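Local coordinates for hydrazine synthase alpha subunit (Candidatus Kuenenia stuttgartiensis, PDB 5C2V) that condenses hydroxylamine, made in the gamma subunit, with ammonia to yield hydrazine, the second half-reaction of the hydrazine synthase complex, at the interface of chains A and B. Coordinates in Å, arbitrary orientation; residue numbers count along the deposited sequence, not the author numbering. Chains: chain A, Hydrazine synthase alpha subunit; chain B, Hydrazine synthase beta subunit.

Contact 1 and contact 2 are neighbouring patches of one alpha-beta interface in the hydrazine synthase complex, with the centres of their C-alpha atoms about 13 Å apart. They meet at the beta-subunit 3-10 helix 221-223, and B:Asn222 serves both: its backbone carbonyl O accepts from A:Phe569 N in contact 1, while its side-chain OD1 takes waters of contact 2. Contact 1 is largely apolar and engages A:Phe434, loop 569-572 and strand residue A:Ile555, next to the heme-binding CXXCH motif; contact 2 is polar, hydrated and centred on A:Arg270. One short 3-10 helix thus contacts alpha stretches far apart in sequence.

Contact 1: the interface of chains A and B. Residues chain A 434, 555, 569-572; chain B 212, 215, 222-224.
B:Leu215 and A:Phe569 bury the most surface in this patch of the alpha-beta interface, each set into the other subunit. The two methyls of B:Leu215 divide their contacts. CD2 stands over the centre of the A:Phe434 ring, 3.8 Å from CE1, as a CH-pi contact, whereas CD1 lies against the backbone of the 569-572 loop and 3.9 Å from A:Phe569 CB. The A:Phe569 ring has B:Gln224 over one face, where CG sits 3.8 Å above the plane and toward the rim; CB of the same glutamine approaches ring atom CD2 to 3.5 Å. With its CG anti to the backbone N (chi1 180°) and the chain extended beyond, B:Gln224 runs past this ring and carries its amide on to A:Ile555, which it meets tip to tip, CD1 of the isoleucine lying 3.5 Å from the amide carbon CD.

Two polar contacts accompany the ring, at the backbone N and O of A:Phe569. A:Phe569 N donates to B:Asn222 O at 3.2 Å, and the amine B:Lys212 NZ makes a weak hydrogen bond with A:Phe569 O. A:Asn571 OD1 rests 3.6 Å from B:Lys212 CA, beside the base of the lysine chain.

Loop 569-572 follows A:Tyr564, the axial ligand of the middle-domain heme, and A:Ile555 of strand 553-556 immediately precedes A:Cys556 of its CXXCH motif; A:Phe434 comes just after strand 428-433. The beta side lies between strands 203-211 and 226-234, including 3-10 helix 221-223.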
# COMPACT_ATOMS: atom_id res chain seq x y z
N PHE A 434 -25.64 -16.84 4.78
CA PHE A 434 -26.70 -17.06 3.79
C PHE A 434 -26.14 -17.27 2.39
O PHE A 434 -26.70 -18.05 1.61
CB PHE A 434 -27.68 -15.89 3.82
CG PHE A 434 -28.36 -15.71 5.16
CD1 PHE A 434 -29.44 -16.51 5.51
CD2 PHE A 434 -27.91 -14.76 6.06
CE1 PHE A 434 -30.06 -16.35 6.74
CE2 PHE A 434 -28.52 -14.61 7.29
CZ PHE A 434 -29.60 -15.40 7.63
N ILE A 555 -25.40 -14.45 12.56
CA ILE A 555 -25.78 -14.47 11.15
C ILE A 555 -24.94 -13.52 10.31
O ILE A 555 -24.45 -12.50 10.80
CB ILE A 555 -27.27 -14.09 10.96
CG1 ILE A 555 -27.50 -12.60 11.26
CG2 ILE A 555 -28.16 -14.95 11.84
CD1 ILE A 555 -28.89 -12.12 10.91
N PHE A 569 -28.43 -5.76 5.12
CA PHE A 569 -28.58 -7.20 4.91
C PHE A 569 -29.33 -7.46 3.61
O PHE A 569 -30.32 -6.80 3.31
CB PHE A 569 -29.32 -7.84 6.08
CG PHE A 569 -28.43 -8.23 7.23
CD1 PHE A 569 -27.96 -9.53 7.35
CD2 PHE A 569 -28.06 -7.30 8.19
CE1 PHE A 569 -27.14 -9.89 8.40
CE2 PHE A 569 -27.24 -7.66 9.24
CZ PHE A 569 -26.78 -8.96 9.35
N LYS A 570 -28.84 -8.42 2.84
CA LYS A 570 -29.49 -8.79 1.59
C LYS A 570 -30.63 -9.75 1.87
O LYS A 570 -30.50 -10.66 2.70
CB LYS A 570 -28.48 -9.43 0.63
CG LYS A 570 -29.05 -9.77 -0.74
CD LYS A 570 -27.97 -10.34 -1.65
CE LYS A 570 -28.51 -10.59 -3.05
NZ LYS A 570 -27.46 -11.15 -3.95
N ASN A 571 -31.76 -9.57 1.19
CA ASN A 571 -32.88 -10.47 1.41
C ASN A 571 -32.62 -11.77 0.67
O ASN A 571 -32.53 -11.79 -0.56
CB ASN A 571 -34.19 -9.83 0.94
CG ASN A 571 -35.42 -10.53 1.49
OD1 ASN A 571 -35.37 -11.14 2.56
ND2 ASN A 571 -36.53 -10.46 0.76
N ILE A 572 -32.49 -12.84 1.44
CA ILE A 572 -32.10 -14.13 0.90
C ILE A 572 -32.92 -15.23 1.54
O ILE A 572 -33.05 -15.29 2.76
CB ILE A 572 -30.59 -14.43 1.13
CG1 ILE A 572 -29.71 -13.33 0.54
CG2 ILE A 572 -30.21 -15.78 0.53
CD1 ILE A 572 -28.23 -13.58 0.70
N LYS B 212 -36.71 -7.12 5.13
CA LYS B 212 -36.18 -8.40 4.70
C LYS B 212 -37.03 -9.42 5.43
O LYS B 212 -36.86 -9.65 6.63
CB LYS B 212 -34.69 -8.53 5.05
CG LYS B 212 -33.96 -7.20 5.18
CD LYS B 212 -33.72 -6.51 3.85
CE LYS B 212 -33.02 -5.17 4.04
NZ LYS B 212 -32.60 -4.56 2.75
N LEU B 215 -35.53 -13.41 6.06
CA LEU B 215 -34.39 -13.52 6.95
C LEU B 215 -34.86 -13.65 8.39
O LEU B 215 -35.93 -13.14 8.75
CB LEU B 215 -33.47 -12.30 6.82
CG LEU B 215 -32.67 -12.09 5.54
CD1 LEU B 215 -31.79 -10.86 5.68
CD2 LEU B 215 -31.84 -13.32 5.21
N ASN B 222 -27.53 -2.73 10.69
CA ASN B 222 -27.42 -2.76 9.23
C ASN B 222 -28.76 -3.03 8.54
O ASN B 222 -28.79 -3.66 7.48
CB ASN B 222 -26.39 -3.80 8.80
CG ASN B 222 -24.96 -3.33 9.02
OD1 ASN B 222 -24.47 -3.29 10.14
ND2 ASN B 222 -24.28 -2.99 7.93
N GLY B 223 -29.84 -2.57 9.15
CA GLY B 223 -31.18 -2.74 8.60
C GLY B 223 -31.53 -4.18 8.28
O GLY B 223 -32.03 -4.47 7.19
N GLN B 224 -31.27 -5.08 9.22
CA GLN B 224 -31.52 -6.51 9.00
C GLN B 224 -33.00 -6.82 8.84
O GLN B 224 -33.38 -7.75 8.13
CB GLN B 224 -30.94 -7.34 10.16
CG GLN B 224 -31.17 -8.83 9.98
CD GLN B 224 -31.30 -9.57 11.30
OE1 GLN B 224 -30.73 -9.16 12.31
NE2 GLN B 224 -32.06 -10.65 11.29

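Contact 2: the interface of chains A and B. Residues chain A 236, 268, 270; chain B 221-222, 249-250.
A:Arg270 reaches across to B:Asn250 and passes B:Glu221 on the way; the arginine and the glutamate bury the most surface here, followed by A:Tyr268. The guanidinium nitrogen NH2 of A:Arg270 donates to the amide oxygen OD1 of B:Asn250 at 2.8 Å. This bond is nearly straight, 166° at the hydrogen, with the acceptor close to the guanidinium plane. The arginine starts with CG between its backbone N and carbonyl carbon (chi1 64°), then extends from CG to NE, which carries the guanidinium over to the beta subunit.

B:Glu221 crosses the arginine at about a right angle and touches it through its aliphatic part, CG lying 3.6 Å from NE. A kink in the glutamate chain brings the carboxylate toward A:Tyr268. OE2 remains 4.4 Å from A:Arg270 NE, a separation at which opposite charges may still attract without a salt bridge. The tyrosine and the glutamate run antiparallel alongside each other, ring and carboxylate planes 42° apart, and ring atom CE2 comes within 3.7 Å of B:Glu221 CB.

Water completes the polar network. The phenol OH of A:Tyr268 bonds one water at 2.7 Å, and NH1 of A:Arg270 bonds another; both waters also bond the amide oxygen OD1 of B:Asn222, which therefore links the two alpha residues indirectly. A third water joins the carboxylate oxygen OD2 of A:Asp236 to the backbone carbonyl O of B:Asn250, 2.7 Å from the latter. B:Leu249 borders the arginine tip with its methyl CD2.

The alpha and beta subunits belong to a dimer of heterotrimers, and this hydrated patch, with its direct arginine-asparagine bond and several water bridges, is likely to contribute to the alpha-beta pairing within each heterotrimer.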
# COMPACT_ATOMS: atom_id res chain seq x y z
N ASP A 236 -26.37 4.37 21.00
CA ASP A 236 -27.45 3.38 21.00
C ASP A 236 -27.30 2.33 22.11
O ASP A 236 -28.07 1.37 22.16
CB ASP A 236 -27.54 2.69 19.63
CG ASP A 236 -26.19 2.23 19.11
OD1 ASP A 236 -25.35 1.79 19.92
OD2 ASP A 236 -25.98 2.29 17.88
N TYR A 268 -22.35 -9.39 19.68
CA TYR A 268 -22.40 -8.92 18.30
C TYR A 268 -21.28 -7.94 17.93
O TYR A 268 -21.54 -6.75 17.73
CB TYR A 268 -23.76 -8.27 18.04
CG TYR A 268 -24.13 -8.14 16.57
CD1 TYR A 268 -24.37 -9.26 15.80
CD2 TYR A 268 -24.26 -6.89 15.98
CE1 TYR A 268 -24.71 -9.15 14.46
CE2 TYR A 268 -24.60 -6.77 14.64
CZ TYR A 268 -24.83 -7.90 13.89
OH TYR A 268 -25.17 -7.79 12.56
N ARG A 270 -18.87 -5.90 15.61
CA ARG A 270 -18.90 -5.43 14.23
C ARG A 270 -17.93 -4.26 14.03
O ARG A 270 -17.73 -3.45 14.94
CB ARG A 270 -20.31 -5.03 13.82
CG ARG A 270 -20.88 -3.85 14.59
CD ARG A 270 -22.34 -3.61 14.28
NE ARG A 270 -22.88 -2.48 15.03
CZ ARG A 270 -22.99 -1.25 14.54
NH1 ARG A 270 -22.62 -0.99 13.29
NH2 ARG A 270 -23.49 -0.28 15.29
N GLU B 221 -29.12 -4.27 13.58
CA GLU B 221 -28.05 -3.54 12.90
C GLU B 221 -28.05 -3.73 11.39
O GLU B 221 -28.51 -4.76 10.88
CB GLU B 221 -26.68 -3.94 13.47
CG GLU B 221 -26.38 -3.36 14.84
CD GLU B 221 -26.93 -4.21 15.98
OE1 GLU B 221 -27.82 -5.04 15.72
OE2 GLU B 221 -26.47 -4.03 17.13
N ASN B 222 -27.53 -2.73 10.69
CA ASN B 222 -27.42 -2.76 9.23
C ASN B 222 -28.76 -3.03 8.54
O ASN B 222 -28.79 -3.66 7.48
CB ASN B 222 -26.39 -3.80 8.80
CG ASN B 222 -24.96 -3.33 9.02
OD1 ASN B 222 -24.47 -3.29 10.14
ND2 ASN B 222 -24.28 -2.99 7.93
N LEU B 249 -25.79 4.39 8.55
CA LEU B 249 -25.49 3.08 9.11
C LEU B 249 -26.12 2.95 10.49
O LEU B 249 -26.86 2.00 10.76
CB LEU B 249 -23.98 2.85 9.20
CG LEU B 249 -23.56 1.51 9.81
CD1 LEU B 249 -23.97 0.35 8.91
CD2 LEU B 249 -22.06 1.47 10.07
N ASN B 250 -25.80 3.89 11.37
CA ASN B 250 -26.35 3.91 12.72
C ASN B 250 -27.55 4.85 12.91
O ASN B 250 -28.07 4.98 14.02
CB ASN B 250 -25.24 4.27 13.71
CG ASN B 250 -24.10 3.27 13.68
OD1 ASN B 250 -24.16 2.21 14.32
ND2 ASN B 250 -23.05 3.58 12.93
O HOH W 1 -24.43 -5.69 10.99
O HOH W 2 -26.95 4.68 16.49
O HOH W 3 -22.25 -2.61 11.17